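Local coordinates for protein titin (PDB 2J8H) that forms a rigid tandem of immunoglobulin domains in the A-band part of the elastic muscle protein titin, a giant chain that also carries a serine/threonine kinase, at residues E9-L14 against L24-T29; A74-V79 against S89-L94. One frame throughout, in Å; residues are numbered along the deposited sequence.

Contact 1: residues E9-L14 against L24-T29; sequences EELRNL and LVCKVT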
loop_
_atom_site.group_PDB
_atom_site.type_symbol
_atom_site.label_atom_id
_atom_site.label_comp_id
_atom_site.label_asym_id
_atom_site.label_seq_id
_atom_site.Cartn_x
_atom_site.Cartn_y
_atom_site.Cartn_z
ATOM N N GLU A 9 1.407 -31.481 -0.180
ATOM C CA GLU A 9 0.576 -30.369 -0.638
ATOM C C GLU A 9 1.332 -29.698 -1.781
ATOM O O GLU A 9 2.416 -29.186 -1.590
ATOM C CB GLU A 9 0.283 -29.422 0.516
ATOM C CG GLU A 9 -0.372 -30.156 1.690
ATOM C CD GLU A 9 -0.754 -29.237 2.832
ATOM O OE1 GLU A 9 -0.392 -28.051 2.764
ATOM O OE2 GLU A 9 -1.413 -29.692 3.793
ATOM N N GLU A 10 0.774 -29.789 -2.979
ATOM C CA GLU A 10 1.412 -29.286 -4.198
ATOM C C GLU A 10 1.236 -27.779 -4.298
ATOM O O GLU A 10 0.331 -27.214 -3.683
ATOM C CB GLU A 10 0.768 -29.926 -5.441
ATOM C CG GLU A 10 0.878 -31.442 -5.526
ATOM C CD GLU A 10 0.029 -32.018 -6.659
ATOM O OE1 GLU A 10 -0.252 -31.298 -7.650
ATOM O OE2 GLU A 10 -0.404 -33.192 -6.544
ATOM N N LEU A 11 2.107 -27.133 -5.074
ATOM C CA LEU A 11 1.990 -25.705 -5.363
ATOM C C LEU A 11 0.673 -25.383 -6.035
ATOM O O LEU A 11 0.196 -26.142 -6.867
ATOM C CB LEU A 11 3.093 -25.245 -6.318
ATOM C CG LEU A 11 4.489 -24.909 -5.852
ATOM C CD1 LEU A 11 5.223 -24.145 -7.005
ATOM C CD2 LEU A 11 4.495 -24.093 -4.548
ATOM N N ARG A 12 0.085 -24.250 -5.668
ATOM C CA ARG A 12 -1.170 -23.801 -6.277
ATOM C C ARG A 12 -0.902 -22.695 -7.285
ATOM O O ARG A 12 -0.115 -21.810 -7.005
ATOM C CB ARG A 12 -2.104 -23.239 -5.196
ATOM C CG ARG A 12 -2.866 -24.291 -4.432
ATOM C CD ARG A 12 -3.900 -23.673 -3.474
ATOM N NE ARG A 12 -3.989 -24.476 -2.246
ATOM C CZ ARG A 12 -4.890 -25.425 -1.996
ATOM N NH1 ARG A 12 -5.857 -25.711 -2.872
ATOM N NH2 ARG A 12 -4.826 -26.088 -0.840
ATOM N N ASN A 13 -1.581 -22.734 -8.432
ATOM C CA ASN A 13 -1.622 -21.588 -9.337
ATOM C C ASN A 13 -2.176 -20.384 -8.580
ATOM O O ASN A 13 -3.127 -20.520 -7.783
ATOM C CB ASN A 13 -2.503 -21.878 -10.556
ATOM C CG ASN A 13 -1.852 -22.816 -11.557
ATOM O OD1 ASN A 13 -0.646 -23.077 -11.503
ATOM N ND2 ASN A 13 -2.649 -23.300 -12.505
ATOM N N LEU A 14 -1.599 -19.212 -8.824
ATOM C CA LEU A 14 -1.952 -17.987 -8.092
ATOM C C LEU A 14 -2.388 -16.897 -9.052
ATOM O O LEU A 14 -1.845 -16.790 -10.146
ATOM C CB LEU A 14 -0.743 -17.415 -7.350
ATOM C CG LEU A 14 -0.044 -18.148 -6.205
ATOM C CD1 LEU A 14 1.152 -17.311 -5.746
ATOM C CD2 LEU A 14 -1.042 -18.381 -5.063
ATOM N N LEU A 24 3.951 -18.623 -2.588
ATOM C CA LEU A 24 3.765 -19.956 -3.122
ATOM C C LEU A 24 4.164 -20.883 -1.996
ATOM O O LEU A 24 5.242 -20.709 -1.424
ATOM C CB LEU A 24 4.700 -20.168 -4.296
ATOM C CG LEU A 24 4.402 -19.432 -5.601
ATOM C CD1 LEU A 24 4.502 -17.941 -5.519
ATOM C CD2 LEU A 24 5.406 -19.882 -6.591
ATOM N N VAL A 25 3.301 -21.838 -1.666
ATOM C CA VAL A 25 3.466 -22.662 -0.488
ATOM C C VAL A 25 3.300 -24.099 -0.919
ATOM O O VAL A 25 2.450 -24.403 -1.770
ATOM C CB VAL A 25 2.369 -22.397 0.592
ATOM C CG1 VAL A 25 2.783 -23.061 1.916
ATOM C CG2 VAL A 25 2.095 -20.905 0.796
ATOM N N CYS A 26 4.063 -24.997 -0.312
ATOM C CA CYS A 26 3.871 -26.426 -0.553
ATOM C C CYS A 26 4.308 -27.161 0.698
ATOM O O CYS A 26 4.897 -26.540 1.600
ATOM C CB CYS A 26 4.647 -26.870 -1.787
ATOM S SG CYS A 26 6.398 -26.732 -1.662
ATOM N N LYS A 27 3.980 -28.455 0.771
ATOM C CA LYS A 27 4.385 -29.298 1.874
ATOM C C LYS A 27 5.046 -30.554 1.300
ATOM O O LYS A 27 4.457 -31.270 0.492
ATOM C CB LYS A 27 3.212 -29.670 2.774
ATOM C CG LYS A 27 3.595 -30.427 4.026
ATOM C CD LYS A 27 2.342 -30.807 4.771
ATOM C CE LYS A 27 2.625 -31.475 6.080
ATOM N NZ LYS A 27 1.352 -31.579 6.823
ATOM N N VAL A 28 6.261 -30.803 1.763
ATOM C CA VAL A 28 7.108 -31.854 1.248
ATOM C C VAL A 28 7.276 -32.939 2.303
ATOM O O VAL A 28 7.446 -32.654 3.486
ATOM C CB VAL A 28 8.470 -31.247 0.863
ATOM C CG1 VAL A 28 9.521 -32.316 0.496
ATOM C CG2 VAL A 28 8.277 -30.230 -0.277
ATOM N N THR A 29 7.221 -34.190 1.867
ATOM C CA THR A 29 7.601 -35.311 2.716
ATOM C C THR A 29 8.798 -36.035 2.112
ATOM O O THR A 29 9.129 -35.855 0.947
ATOM C CB THR A 29 6.451 -36.290 2.912
ATOM O OG1 THR A 29 6.019 -36.776 1.640
ATOM C CG2 THR A 29 5.269 -35.605 3.639
HETATM O O HOH W 1 -0.214 -25.646 -0.853
#

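Contact 2: residues A74-V79 against S89-L94; sequences ATVYQV and SGTASL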
loop_
_atom_site.group_PDB
_atom_site.type_symbol
_atom_site.label_atom_id
_atom_site.label_comp_id
_atom_site.label_asym_id
_atom_site.label_seq_id
_atom_site.Cartn_x
_atom_site.Cartn_y
_atom_site.Cartn_z
ATOM N N ALA A 74 4.754 -12.539 -13.597
ATOM C CA ALA A 74 3.639 -13.366 -14.018
ATOM C C ALA A 74 4.162 -14.417 -14.970
ATOM O O ALA A 74 4.233 -14.207 -16.176
ATOM C CB ALA A 74 2.566 -12.518 -14.692
ATOM N N THR A 75 4.559 -15.549 -14.426
ATOM C CA THR A 75 5.113 -16.611 -15.258
ATOM C C THR A 75 5.000 -17.915 -14.490
ATOM O O THR A 75 4.294 -17.986 -13.481
ATOM C CB THR A 75 6.586 -16.297 -15.678
ATOM O OG1 THR A 75 7.023 -17.269 -16.634
ATOM C CG2 THR A 75 7.527 -16.288 -14.471
ATOM N N VAL A 76 5.682 -18.946 -14.960
ATOM C CA VAL A 76 5.658 -20.247 -14.309
ATOM C C VAL A 76 6.852 -20.405 -13.375
ATOM O O VAL A 76 7.958 -19.953 -13.672
ATOM C CB VAL A 76 5.631 -21.399 -15.343
ATOM C CG1 VAL A 76 6.955 -21.484 -16.084
ATOM C CG2 VAL A 76 5.337 -22.717 -14.657
ATOM N N TYR A 77 6.582 -21.011 -12.220
ATOM C CA TYR A 77 7.557 -21.253 -11.184
ATOM C C TYR A 77 7.584 -22.739 -10.940
ATOM O O TYR A 77 6.591 -23.426 -11.183
ATOM C CB TYR A 77 7.169 -20.526 -9.896
ATOM C CG TYR A 77 7.237 -19.027 -10.060
ATOM C CD1 TYR A 77 6.189 -18.318 -10.664
ATOM C CD2 TYR A 77 8.359 -18.330 -9.665
ATOM C CE1 TYR A 77 6.272 -16.945 -10.842
ATOM C CE2 TYR A 77 8.461 -16.969 -9.865
ATOM C CZ TYR A 77 7.408 -16.277 -10.445
ATOM O OH TYR A 77 7.537 -14.908 -10.611
ATOM N N GLN A 78 8.744 -23.224 -10.505
ATOM C CA GLN A 78 8.934 -24.613 -10.122
ATOM C C GLN A 78 9.510 -24.669 -8.717
ATOM O O GLN A 78 10.233 -23.792 -8.303
ATOM C CB GLN A 78 9.899 -25.322 -11.070
ATOM C CG GLN A 78 9.452 -25.446 -12.506
ATOM C CD GLN A 78 9.792 -24.237 -13.363
ATOM O OE1 GLN A 78 10.792 -23.561 -13.140
ATOM N NE2 GLN A 78 8.970 -23.986 -14.383
ATOM N N VAL A 79 9.139 -25.699 -7.985
ATOM C CA VAL A 79 9.754 -26.048 -6.712
ATOM C C VAL A 79 10.227 -27.480 -6.852
ATOM O O VAL A 79 9.524 -28.337 -7.440
ATOM C CB VAL A 79 8.780 -25.889 -5.517
ATOM C CG1 VAL A 79 7.614 -26.809 -5.651
ATOM C CG2 VAL A 79 9.516 -26.075 -4.148
ATOM N N SER A 89 9.799 -32.230 -9.007
ATOM C CA SER A 89 9.350 -30.853 -8.955
ATOM C C SER A 89 7.843 -30.709 -9.082
ATOM O O SER A 89 7.123 -31.603 -9.512
ATOM C CB SER A 89 10.006 -29.998 -10.041
ATOM O OG SER A 89 9.630 -30.474 -11.301
ATOM N N GLY A 90 7.395 -29.531 -8.710
ATOM C CA GLY A 90 6.020 -29.135 -8.915
ATOM C C GLY A 90 6.090 -27.774 -9.543
ATOM O O GLY A 90 7.116 -27.099 -9.485
ATOM N N THR A 91 4.991 -27.385 -10.161
ATOM C CA THR A 91 4.952 -26.155 -10.921
ATOM C C THR A 91 3.622 -25.420 -10.645
ATOM O O THR A 91 2.576 -26.050 -10.427
ATOM C CB THR A 91 5.135 -26.476 -12.427
ATOM O OG1 THR A 91 5.056 -25.263 -13.193
ATOM C CG2 THR A 91 4.066 -27.395 -12.893
ATOM N N ALA A 92 3.686 -24.091 -10.644
ATOM C CA ALA A 92 2.505 -23.232 -10.531
ATOM C C ALA A 92 2.729 -22.016 -11.417
ATOM O O ALA A 92 3.868 -21.574 -11.596
ATOM C CB ALA A 92 2.304 -22.779 -9.080
ATOM N N SER A 93 1.653 -21.464 -11.949
ATOM C CA SER A 93 1.730 -20.198 -12.647
ATOM C C SER A 93 1.264 -19.089 -11.712
ATOM O O SER A 93 0.322 -19.263 -10.927
ATOM C CB SER A 93 0.838 -20.249 -13.858
ATOM O OG SER A 93 -0.503 -20.290 -13.416
ATOM N N LEU A 94 1.935 -17.953 -11.799
ATOM C CA LEU A 94 1.483 -16.731 -11.197
ATOM C C LEU A 94 0.933 -15.826 -12.314
ATOM O O LEU A 94 1.618 -15.554 -13.290
ATOM C CB LEU A 94 2.655 -16.058 -10.510
ATOM C CG LEU A 94 2.390 -14.686 -9.887
ATOM C CD1 LEU A 94 1.146 -14.667 -8.973
ATOM C CD2 LEU A 94 3.635 -14.246 -9.142
HETATM O O HOH W 2 7.065 -25.925 -15.141
#

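Contact 1: residues E9-L14 against L24-T29
Glu9 and Lys27 form a single antiparallel hydrogen-bonded pair, the segments 9-14 and 24-29 running 173° apart. Glu9 N gives its proton to Lys27 O at 3.1 Å, and Lys27 N returns one to Glu9 O at 2.9 Å. Beyond Glu10 the chains drift apart, and a water donates to Val25 O at 3.1 Å and to Glu10 O at a longer distance, bridging the two carbonyl oxygens. This divergence is the kink between the first two edge strands of an I-set immunoglobulin domain: strand 6-7 pairs with strand 22-29, whereas strand 14-17 passes to the opposite sheet beside strand 86-102. Over the paired backbone, the extended chains of Glu9 and Lys27 cross obliquely, CB to CB 3.7 Å; Lys27 CG is anti to its backbone N (chi1 -174°), and the chain beyond it leads away from segment 9-14. Their charges stop short of a salt bridge, Glu9 OE2 lying 4.5 Å from Lys27 NZ, which is hydrogen-bonded to Tyr61 OH. Inside the kink, Leu11 CD2 touches Val25 O at 3.5 Å and, slightly further off, the CB atoms of Cys26 and Leu24. Leu11 and Cys26 also pack on Val79, deeper between the sheets. At the far end, the methyls Leu14 CD1 and Leu24 CD1 press together at 3.4 Å, tighter than usual for two carbons; Leu24 continues inward onto Tyr77 and Ile66.

Contact 2: residues A74-V79 against S89-L94
Tyr77 and Leu94 meet obliquely, ring atom CE1 of Tyr77 3.7 Å from Leu94 CB, while Ala92 O sits at the ring edge, near its plane. The phenol OH ends in a hydrogen bond to Asp73 O, four residues earlier: this is the tyrosine corner of immunoglobulin domains, at the start of strand 76-83, here joined to strand 86-102 as an antiparallel hairpin. Tyr77 N to Ala92 O, 2.8 Å, is one of five interstrand backbone bonds, running from Thr75 with Leu94 to Val79 with Gly90. On the other face of the sheet lie Val76, Gln78, Thr91 and Ser93. Thr91 OG1, anti to its own backbone N (chi1 178°), is placed beside the partner strand, 3.1 Å from Tyr77 O. Val76 CG2 comes very close to the same hydroxyl oxygen, a contact whose detail is doubtful. A water accepts from Gln78 NE2 at 2.8 Å and hydrogen-bonds to Thr91 OG1 at 2.9 Å, joining the two side chains across the strands. The Gln78 chain is bent at chi2 (86°), which swings its amide carbon CD out of an extended course; the other end of the amide, OE1, takes the N-H of Gly42. Val79 sets CG1 3.9 Å from Gly90 O on the Tyr77 face, where it also packs on Val36 of strand 35-40.

Both contacts lie in the first immunoglobulin domain, one in each of its facing sheets, with segment 9-14 crossing between them. Contact 1 lies on the edge of one sheet: one bridged pair, a water link and leucine packing, with Glu9 exposed to solvent. Contact 2 is a regular hairpin in the other sheet, with four bridged pairs; its Tyr77 and Val79 side turns into the core, its Gln78 and Thr91 side is more open and water-bridged. The two meet where segment 9-14 changes sheets: Asn13 OD1 lies 2.8 Å from Ser93 N, a probable hydrogen bond, and Leu14 N probably bonds Ser93 O. Leu11, from the edge, packs on buried Ala92 of the hairpin.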